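Local atomic coordinates of scyllo-inosose 3-dehydrogenase (Thermotoga maritima, PDB entry 3IP1), a protein that catalyses the zinc- and NAD(+)-dependent oxidation of scyllo-inosose to 3-dehydro-scyllo-inosose, probably as a step in myo-inositol breakdown. Residues V62-C68 with K391-N396; E41-E45 with M373-P377; E123-E128 with K170-R176; L189-L193 with M363-I367. The contacts are given in a common frame with arbitrary orientation. Where two conformers were deposited one is given. Residue numbers count along the deposited sequence, not the author numbering.

Contact 1: residues V62-C68 with K391-N396; sequences VKACGIC and KVTMLN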
# COMPACT_ATOMS: atom_id res chain seq x y z
N VAL A 62 17.00 35.55 -8.63
CA VAL A 62 15.72 35.42 -7.92
C VAL A 62 14.66 36.35 -8.50
O VAL A 62 14.90 37.53 -8.74
CB VAL A 62 15.85 35.65 -6.38
CG1 VAL A 62 14.53 35.39 -5.65
CG2 VAL A 62 16.97 34.80 -5.77
N LYS A 63 13.47 35.81 -8.74
CA LYS A 63 12.34 36.64 -9.12
C LYS A 63 11.38 36.87 -7.97
O LYS A 63 10.86 37.97 -7.80
CB LYS A 63 11.61 36.02 -10.30
CG LYS A 63 12.33 36.17 -11.61
CD LYS A 63 11.92 37.46 -12.31
CE LYS A 63 13.03 38.51 -12.26
NZ LYS A 63 12.71 39.74 -13.08
N ALA A 64 11.12 35.84 -7.17
CA ALA A 64 10.18 35.99 -6.06
C ALA A 64 10.59 35.11 -4.90
O ALA A 64 11.18 34.05 -5.11
CB ALA A 64 8.74 35.66 -6.52
N CYS A 65 10.28 35.55 -3.68
CA CYS A 65 10.57 34.77 -2.47
C CYS A 65 9.54 35.06 -1.38
O CYS A 65 9.37 36.20 -0.94
CB CYS A 65 11.97 35.05 -1.95
SG CYS A 65 12.49 33.81 -0.71
N GLY A 66 8.85 34.01 -0.93
CA GLY A 66 7.84 34.15 0.12
C GLY A 66 8.46 34.20 1.49
O GLY A 66 9.44 33.49 1.77
N ILE A 67 7.91 35.06 2.35
CA ILE A 67 8.26 35.04 3.77
C ILE A 67 7.46 33.91 4.42
O ILE A 67 6.24 33.91 4.39
CB ILE A 67 7.92 36.40 4.47
CG1 ILE A 67 8.65 37.56 3.77
CG2 ILE A 67 8.21 36.33 5.97
CD1 ILE A 67 8.37 38.98 4.33
N CYS A 68 8.18 32.97 5.03
CA CYS A 68 7.60 31.87 5.78
C CYS A 68 7.39 32.30 7.23
O CYS A 68 8.10 33.19 7.72
CB CYS A 68 8.55 30.66 5.71
SG CYS A 68 7.96 29.12 6.55
N LYS A 391 0.16 35.84 3.28
CA LYS A 391 1.44 35.58 2.68
C LYS A 391 1.94 36.85 2.03
O LYS A 391 1.22 37.50 1.26
CB LYS A 391 1.33 34.43 1.65
CG LYS A 391 2.54 34.23 0.71
CD LYS A 391 3.77 33.66 1.42
CE LYS A 391 3.48 32.28 1.99
NZ LYS A 391 4.62 31.79 2.79
N VAL A 392 3.19 37.18 2.35
CA VAL A 392 3.90 38.34 1.82
C VAL A 392 5.07 37.82 1.02
O VAL A 392 5.80 36.97 1.50
CB VAL A 392 4.42 39.25 2.97
CG1 VAL A 392 5.41 40.31 2.44
CG2 VAL A 392 3.24 39.92 3.68
N THR A 393 5.22 38.34 -0.20
CA THR A 393 6.21 37.81 -1.14
C THR A 393 7.11 38.90 -1.72
O THR A 393 6.62 39.88 -2.30
CB THR A 393 5.49 37.09 -2.32
OG1 THR A 393 4.57 36.12 -1.79
CG2 THR A 393 6.47 36.42 -3.26
N MSE A 394 8.43 38.70 -1.60
CA MSE A 394 9.40 39.52 -2.32
C MSE A 394 9.27 39.34 -3.83
O MSE A 394 9.26 38.22 -4.32
CB MSE A 394 10.82 39.18 -1.90
CG MSE A 394 11.82 40.23 -2.35
SE MSE A 394 13.65 39.59 -2.27
CE MSE A 394 13.67 38.52 -3.89
N LEU A 395 9.17 40.44 -4.56
CA LEU A 395 9.19 40.41 -6.01
C LEU A 395 10.31 41.33 -6.51
O LEU A 395 10.29 42.53 -6.23
CB LEU A 395 7.83 40.87 -6.54
CG LEU A 395 7.62 40.92 -8.06
CD1 LEU A 395 7.71 39.51 -8.68
CD2 LEU A 395 6.26 41.56 -8.36
N ASN A 396 11.28 40.76 -7.21
CA ASN A 396 12.32 41.53 -7.90
C ASN A 396 11.89 41.90 -9.31
O ASN A 396 11.49 41.03 -10.08
CB ASN A 396 13.63 40.75 -7.97
CG ASN A 396 14.29 40.59 -6.63
OD1 ASN A 396 14.05 41.39 -5.71
ND2 ASN A 396 15.15 39.56 -6.49
O HOH W 1 4.16 35.64 4.76
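Selenomethionine Met-394 fills the apolar centre: its CE lies 3.7 Å from Val-62 CG1 and its CB 4.3 Å from Cys-65 CB, on the face where Ile-376 of helix 376-382 also packs. Further along, Ile-67 CD1 meets Val-392 CG1 at 3.8 Å. Between the two strands run the antiparallel backbone bonds: Asn-396 N to Lys-63 O (2.9 Å), the reciprocal pair Cys-65 N to Met-394 O (2.9 Å) and Met-394 N to Cys-65 O (2.8 Å), then Ile-67 N to Val-392 O (3.0 Å). A water bridges Ile-67 O and Val-392 N beyond the last bond. At one polar end Asn-396 ND2 donates to Val-62 O (3.0 Å); at the other, Lys-391 NZ donates to Ile-67 O (3.1 Å) and forms a salt bridge with Glu-98, a zinc ligand. The C-terminal strand thus joins the sheet of the GroES-like catalytic domain of a zinc-containing alcohol dehydrogenase, on a strand leading straight to the metal ligand Cys-68, N-cap of the next helix.

Contact 2: residues E41-E45 with M373-P377; sequences EVRVE and MEEIP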
# COMPACT_ATOMS: atom_id res chain seq x y z
N GLU A 41 18.86 40.11 14.37
CA GLU A 41 18.61 41.33 13.64
C GLU A 41 18.70 41.06 12.14
O GLU A 41 19.65 40.44 11.67
CB GLU A 41 19.58 42.43 14.07
CG GLU A 41 19.33 43.73 13.30
CD GLU A 41 20.46 44.75 13.43
OE1 GLU A 41 20.36 45.81 12.78
OE2 GLU A 41 21.44 44.48 14.17
N VAL A 42 17.72 41.53 11.40
CA VAL A 42 17.66 41.26 9.98
C VAL A 42 17.96 42.53 9.21
O VAL A 42 17.29 43.52 9.39
CB VAL A 42 16.26 40.73 9.58
CG1 VAL A 42 16.19 40.50 8.07
CG2 VAL A 42 15.94 39.43 10.36
N ARG A 43 18.97 42.48 8.36
CA ARG A 43 19.36 43.66 7.59
C ARG A 43 19.73 43.33 6.15
O ARG A 43 20.29 42.27 5.86
CB ARG A 43 20.51 44.41 8.28
CG ARG A 43 20.08 45.64 9.08
CD ARG A 43 20.19 46.95 8.24
NE ARG A 43 21.30 47.82 8.68
CZ ARG A 43 22.48 47.94 8.08
NH1 ARG A 43 22.77 47.26 6.97
NH2 ARG A 43 23.39 48.76 8.59
N VAL A 44 19.40 44.24 5.24
CA VAL A 44 19.93 44.19 3.88
C VAL A 44 21.40 44.57 3.95
O VAL A 44 21.74 45.64 4.45
CB VAL A 44 19.18 45.18 2.95
CG1 VAL A 44 19.85 45.24 1.56
CG2 VAL A 44 17.70 44.79 2.84
N GLU A 45 22.27 43.68 3.49
CA GLU A 45 23.70 43.97 3.49
C GLU A 45 24.35 43.51 2.18
O GLU A 45 23.80 42.68 1.45
CB GLU A 45 24.40 43.37 4.73
CG GLU A 45 24.52 41.85 4.76
CD GLU A 45 25.05 41.30 6.10
OE1 GLU A 45 26.04 40.51 6.10
OE2 GLU A 45 24.48 41.64 7.16
N MSE A 373 12.84 43.83 -2.08
CA MSE A 373 13.85 43.29 -1.17
C MSE A 373 14.09 44.19 0.07
O MSE A 373 14.12 43.70 1.21
CB MSE A 373 15.16 43.03 -1.89
CG MSE A 373 16.23 42.49 -0.98
SE MSE A 373 17.86 42.03 -1.93
CE MSE A 373 18.47 43.83 -2.33
N GLU A 374 14.22 45.50 -0.16
CA GLU A 374 14.43 46.47 0.91
C GLU A 374 13.36 46.45 1.98
O GLU A 374 13.65 46.69 3.15
CB GLU A 374 14.52 47.91 0.36
CG GLU A 374 15.57 48.13 -0.74
CD GLU A 374 17.00 47.84 -0.30
OE1 GLU A 374 17.41 48.34 0.79
OE2 GLU A 374 17.71 47.12 -1.04
N GLU A 375 12.12 46.16 1.59
CA GLU A 375 11.01 46.19 2.53
C GLU A 375 10.88 44.91 3.37
O GLU A 375 10.08 44.87 4.31
CB GLU A 375 9.71 46.43 1.79
CG GLU A 375 9.65 47.77 1.07
CD GLU A 375 8.39 47.89 0.24
OE1 GLU A 375 7.31 48.21 0.80
OE2 GLU A 375 8.47 47.64 -0.98
N ILE A 376 11.65 43.88 3.01
CA ILE A 376 11.56 42.56 3.66
C ILE A 376 11.83 42.61 5.17
O ILE A 376 11.03 42.07 5.94
CB ILE A 376 12.46 41.48 2.98
CG1 ILE A 376 11.90 41.07 1.61
CG2 ILE A 376 12.64 40.24 3.88
CD1 ILE A 376 10.45 40.52 1.62
N PRO A 377 12.95 43.23 5.60
CA PRO A 377 13.15 43.23 7.06
C PRO A 377 11.95 43.84 7.80
O PRO A 377 11.51 43.31 8.82
CB PRO A 377 14.43 44.06 7.24
CG PRO A 377 15.18 43.86 5.95
CD PRO A 377 14.11 43.79 4.89
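Met-373, a selenomethionine, opens the second segment with its CA-to-CB bond sideways to strand 40-47, yet its side chain, trans at chi1 and chi2 and then bent at chi3, brings CE to 4.4 Å from Val-44 CG1. Its backbone O sits 4.1 Å from Val-44 CG2 and also accepts a hydrogen bond from Ile-376 N at 3.1 Å, so the valine rests against the turn that leads into helix 376-382. Glu-374 follows. Its carboxylate curls back until OE2 is 3.9 Å from Val-44 CG1, a van der Waals approach only; the charge itself is met by a salt bridge to Arg-4 of strand 3-12, the neighbour of strand 40-47. The end of the Ile-376 side chain leads away from the strand, onto Ile-67 and Met-394. Pro-377 then returns to the strand and points its ring at it: CB is 3.6 Å from Val-42 O and 4.1 Å from Val-42 CG1, while CG lies 4.1 Å from Val-44 CG2. Val-42 and Val-44, two apart on the strand, both point toward the helix, whereas Arg-43 between them points away. No hydrogen bond crosses this interface, and just 246 Å² is buried. Residues 373-374 and Pro-377 are therefore held against the N-terminal antiparallel sheet by shape and apolar contact, with the salt bridge to Arg-4 adding a polar tie beside it.

Contact 3: residues E123-E128 with K170-R176; sequences EPVCAE and KYAWSLR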
# COMPACT_ATOMS: atom_id res chain seq x y z
N GLU A 123 16.25 29.31 -18.09
CA GLU A 123 15.25 28.35 -17.60
C GLU A 123 14.61 28.85 -16.29
O GLU A 123 15.35 29.18 -15.36
CB GLU A 123 15.87 26.97 -17.40
CG GLU A 123 14.94 25.92 -16.80
CD GLU A 123 14.08 25.20 -17.85
OE1 GLU A 123 13.98 25.69 -18.99
OE2 GLU A 123 13.48 24.15 -17.53
N PRO A 124 13.26 28.91 -16.23
CA PRO A 124 12.59 29.29 -14.97
C PRO A 124 12.53 28.10 -14.01
O PRO A 124 12.13 26.99 -14.40
CB PRO A 124 11.18 29.68 -15.42
CG PRO A 124 10.95 28.93 -16.73
CD PRO A 124 12.30 28.66 -17.33
N VAL A 125 12.90 28.34 -12.76
CA VAL A 125 12.97 27.26 -11.78
C VAL A 125 12.49 27.66 -10.40
O VAL A 125 12.42 28.85 -10.08
CB VAL A 125 14.43 26.67 -11.65
CG1 VAL A 125 14.84 26.00 -12.93
CG2 VAL A 125 15.44 27.76 -11.27
N CYS A 126 12.13 26.65 -9.61
CA CYS A 126 12.00 26.81 -8.17
C CYS A 126 12.93 25.76 -7.55
O CYS A 126 13.43 24.89 -8.25
CB CYS A 126 10.56 26.60 -7.72
SG CYS A 126 9.95 24.93 -8.01
N ALA A 127 13.16 25.83 -6.24
CA ALA A 127 14.03 24.84 -5.63
C ALA A 127 13.57 24.38 -4.25
O ALA A 127 12.80 25.07 -3.57
CB ALA A 127 15.48 25.33 -5.61
N GLU A 128 14.03 23.20 -3.88
CA GLU A 128 13.71 22.63 -2.58
C GLU A 128 14.54 23.34 -1.50
O GLU A 128 15.64 23.85 -1.77
CB GLU A 128 13.99 21.12 -2.58
CG GLU A 128 13.32 20.38 -3.74
CD GLU A 128 13.67 18.91 -3.81
OE1 GLU A 128 14.11 18.32 -2.80
OE2 GLU A 128 13.50 18.32 -4.88
N LYS A 170 20.44 19.46 -8.42
CA LYS A 170 19.59 18.38 -7.97
C LYS A 170 18.45 18.84 -7.06
O LYS A 170 17.52 18.07 -6.81
CB LYS A 170 20.42 17.27 -7.30
CG LYS A 170 20.74 17.51 -5.83
CD LYS A 170 21.85 16.58 -5.34
CE LYS A 170 21.99 16.68 -3.83
NZ LYS A 170 23.06 15.77 -3.36
N TYR A 171 18.49 20.10 -6.58
CA TYR A 171 17.34 20.67 -5.85
C TYR A 171 16.39 21.50 -6.70
O TYR A 171 15.30 21.84 -6.24
CB TYR A 171 17.79 21.50 -4.64
CG TYR A 171 18.77 20.79 -3.76
CD1 TYR A 171 18.44 19.57 -3.15
CD2 TYR A 171 20.05 21.32 -3.54
CE1 TYR A 171 19.36 18.90 -2.35
CE2 TYR A 171 20.98 20.65 -2.73
CZ TYR A 171 20.61 19.44 -2.13
OH TYR A 171 21.50 18.75 -1.34
N ALA A 172 16.79 21.84 -7.92
CA ALA A 172 15.97 22.72 -8.77
C ALA A 172 14.98 21.94 -9.66
O ALA A 172 15.30 20.84 -10.11
CB ALA A 172 16.87 23.63 -9.62
N TRP A 173 13.80 22.52 -9.88
CA TRP A 173 12.74 21.93 -10.70
C TRP A 173 12.23 22.96 -11.71
O TRP A 173 12.00 24.12 -11.38
CB TRP A 173 11.56 21.48 -9.81
CG TRP A 173 11.90 20.31 -8.94
CD1 TRP A 173 12.32 20.35 -7.63
CD2 TRP A 173 11.87 18.93 -9.31
NE1 TRP A 173 12.54 19.07 -7.17
CE2 TRP A 173 12.27 18.18 -8.18
CE3 TRP A 173 11.54 18.25 -10.49
CZ2 TRP A 173 12.34 16.79 -8.19
CZ3 TRP A 173 11.62 16.85 -10.51
CH2 TRP A 173 12.01 16.14 -9.35
N SER A 174 12.03 22.53 -12.94
CA SER A 174 11.65 23.46 -14.00
C SER A 174 10.23 23.99 -13.82
O SER A 174 9.33 23.24 -13.47
CB SER A 174 11.73 22.77 -15.36
OG SER A 174 11.29 23.68 -16.35
N LEU A 175 10.04 25.29 -14.08
CA LEU A 175 8.69 25.84 -14.16
C LEU A 175 8.17 26.05 -15.59
O LEU A 175 7.23 26.84 -15.80
CB LEU A 175 8.61 27.17 -13.39
CG LEU A 175 8.94 27.18 -11.88
CD1 LEU A 175 8.96 28.63 -11.40
CD2 LEU A 175 7.97 26.30 -11.03
N ARG A 176 8.76 25.38 -16.59
CA ARG A 176 8.36 25.51 -18.02
C ARG A 176 6.86 25.32 -18.24
O ARG A 176 6.21 26.04 -19.00
CB ARG A 176 9.10 24.48 -18.88
CG ARG A 176 10.49 24.88 -19.30
CD ARG A 176 10.50 25.47 -20.70
NE ARG A 176 9.85 24.61 -21.68
CZ ARG A 176 9.90 24.81 -22.99
NH1 ARG A 176 9.27 23.99 -23.82
NH2 ARG A 176 10.58 25.84 -23.46
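The striking feature here is a buried carboxylate at the indole edge: Trp-173 NE1 donates to Glu-128 OE2 at 2.6 Å, nearly in line and close to the ring plane. A second short bond lies toward the other end, where Ser-174 OG donates a hydrogen bond to Glu-123 OE2 at 2.5 Å and accepts from Arg-176 N at 3.1 Å, making an ST turn. Between these side-chain links the backbones run antiparallel. Leu-175 N reaches Pro-124 O (2.7 Å), Cys-126 N and Trp-173 O pair at 3.1 Å, Trp-173 N and Cys-126 O at 2.9 Å, and Glu-128 N closes on Tyr-171 O at 3.0 Å. The axes of strands 124-127 and 172-174 make 141°, an antiparallel pair with a strong twist, and side chains diverge at the Val-125 and Ser-174 pair. Cys-126 SG packs 3.9 Å from Leu-175 CD2 and 4.2 Å from Trp-173 CB, on the face covered by Phe-350 and Ile-354 of helix 349-358. The two glutamates have further partners: Glu-123 forms a salt bridge with Arg-114, and Glu-128 accepts from Ser-345 and Trp-132. This edge of the GroES-like domain sheet is thus fastened twice, by backbone pairing and by acidic side chains whose buried charge is spread over several donors.

Contact 4: residues L189-L193 with M363-I367; sequences LAGSL and MTKII
The end of helix 185-192 packs on a 3-10 turn, residues 364-366, that follows helix 349-358, in an apolar seam beside the Rossmann-type coenzyme domain. Leu-193 is the central residue, with 90 Å² buried. It lies just past the helix, with phi/psi of -98/4 and chi1 m, chi2 t, and points toward the turn. Its CD1 lies 3.5 Å from Met-363 O, 3.7 Å from Thr-364 CA and 3.7 Å from Ile-367 CD1, while its CD2 is 3.8 Å from Ile-366 CD1. Ile-367 (m, t) points back at the helix, putting CD1 also 3.9 Å from Leu-189 CB. Thr-364, chi1 p, inserts its methyl over the helix backbone: CG2 is 3.7 Å from Ala-190 N and 3.9 Å from Ala-190 CB, with the CA atoms of Thr-364 and Ala-190 5.7 Å apart. Its OG1 is engaged elsewhere, by Asp-362 and Arg-186. Residues 189-192 are helical, 363-366 have helical or 3-10 angles, and Ile-367 turns extended at -72/114. Ile-366 N to Met-363 O and Ile-367 N to Thr-364 O, each 3.1 Å, hold the turn. No hydrogen bond links the segments. Met-363 and Ile-366 also touch helix 224-235. On the helix side, Ser-192 OG donates to Leu-189 O at 2.7 Å.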
# COMPACT_ATOMS: atom_id res chain seq x y z
N LEU A 189 5.62 34.25 -9.07
CA LEU A 189 4.75 34.18 -7.92
C LEU A 189 4.26 32.74 -7.67
O LEU A 189 4.32 32.27 -6.54
CB LEU A 189 3.59 35.16 -8.05
CG LEU A 189 3.93 36.66 -8.04
CD1 LEU A 189 2.66 37.48 -8.06
CD2 LEU A 189 4.80 37.06 -6.83
N ALA A 190 3.78 32.05 -8.71
CA ALA A 190 3.28 30.68 -8.54
C ALA A 190 4.41 29.74 -8.12
O ALA A 190 4.25 28.91 -7.22
CB ALA A 190 2.60 30.18 -9.83
N GLY A 191 5.56 29.92 -8.78
CA GLY A 191 6.80 29.19 -8.44
C GLY A 191 7.25 29.35 -7.01
O GLY A 191 7.72 28.39 -6.40
N SER A 192 7.10 30.56 -6.46
CA SER A 192 7.51 30.85 -5.07
C SER A 192 6.64 30.10 -4.05
O SER A 192 7.02 29.93 -2.88
CB SER A 192 7.49 32.38 -4.81
OG SER A 192 6.15 32.89 -4.70
N LEU A 193 5.49 29.62 -4.51
CA LEU A 193 4.55 28.90 -3.67
C LEU A 193 4.66 27.37 -3.77
O LEU A 193 3.85 26.67 -3.17
CB LEU A 193 3.12 29.36 -4.00
CG LEU A 193 2.79 30.78 -3.52
CD1 LEU A 193 1.64 31.43 -4.31
CD2 LEU A 193 2.46 30.79 -2.04
N MSE A 363 -2.39 28.82 -6.64
CA MSE A 363 -2.15 29.17 -5.25
C MSE A 363 -1.85 30.67 -5.05
O MSE A 363 -1.79 31.13 -3.91
CB MSE A 363 -1.00 28.33 -4.67
CG MSE A 363 -1.30 26.85 -4.58
SE MSE A 363 -2.77 26.49 -3.36
CE MSE A 363 -2.12 27.42 -1.79
N THR A 364 -1.66 31.41 -6.13
CA THR A 364 -1.30 32.84 -6.03
C THR A 364 -2.40 33.66 -5.36
O THR A 364 -2.13 34.76 -4.87
CB THR A 364 -0.90 33.49 -7.40
OG1 THR A 364 -2.05 33.57 -8.27
CG2 THR A 364 0.21 32.71 -8.08
N LYS A 365 -3.60 33.10 -5.29
CA LYS A 365 -4.72 33.74 -4.60
C LYS A 365 -4.40 34.07 -3.14
O LYS A 365 -5.04 34.93 -2.55
CB LYS A 365 -5.98 32.86 -4.65
CG LYS A 365 -6.49 32.55 -6.06
CD LYS A 365 -7.87 31.91 -5.97
CE LYS A 365 -8.57 31.88 -7.32
NZ LYS A 365 -8.26 30.63 -8.07
N ILE A 366 -3.42 33.38 -2.55
CA ILE A 366 -3.12 33.58 -1.14
C ILE A 366 -2.11 34.69 -0.87
O ILE A 366 -1.91 35.08 0.29
CB ILE A 366 -2.69 32.26 -0.43
CG1 ILE A 366 -1.23 31.91 -0.74
CG2 ILE A 366 -3.70 31.12 -0.75
CD1 ILE A 366 -0.61 30.93 0.25
N ILE A 367 -1.47 35.20 -1.91
CA ILE A 367 -0.51 36.28 -1.74
C ILE A 367 -1.26 37.57 -1.40
O ILE A 367 -2.03 38.07 -2.20
CB ILE A 367 0.42 36.45 -2.98
CG1 ILE A 367 1.24 35.17 -3.21
CG2 ILE A 367 1.35 37.66 -2.81
CD1 ILE A 367 1.95 35.09 -4.55

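How the contacts relate
Contact 1 touches contacts 2 and 4: Met-394 CB lies 3.8 Å from Ile-376 CD1 on one face of strand 392-395, and Thr-393 OG1 3.7 Å from Ile-367 CG2 on the other. Contact 3 belongs to the same sheet as contact 1, with nearest atoms about 7 Å apart, and meets contact 4 where Cys-126 CB is 3.6 Å from Gly-191 O. At the catalytic metal site of His-97, Glu-98 and Glu-195, the Cys-68 side chain in contact 1 is about 3 Å from a bound cadmium. The Lys-170 side chain in contact 3 is about 8 Å from a cadmium and about 6 Å from the side chain of Cys-133, a ligand of the separate four-cysteine site.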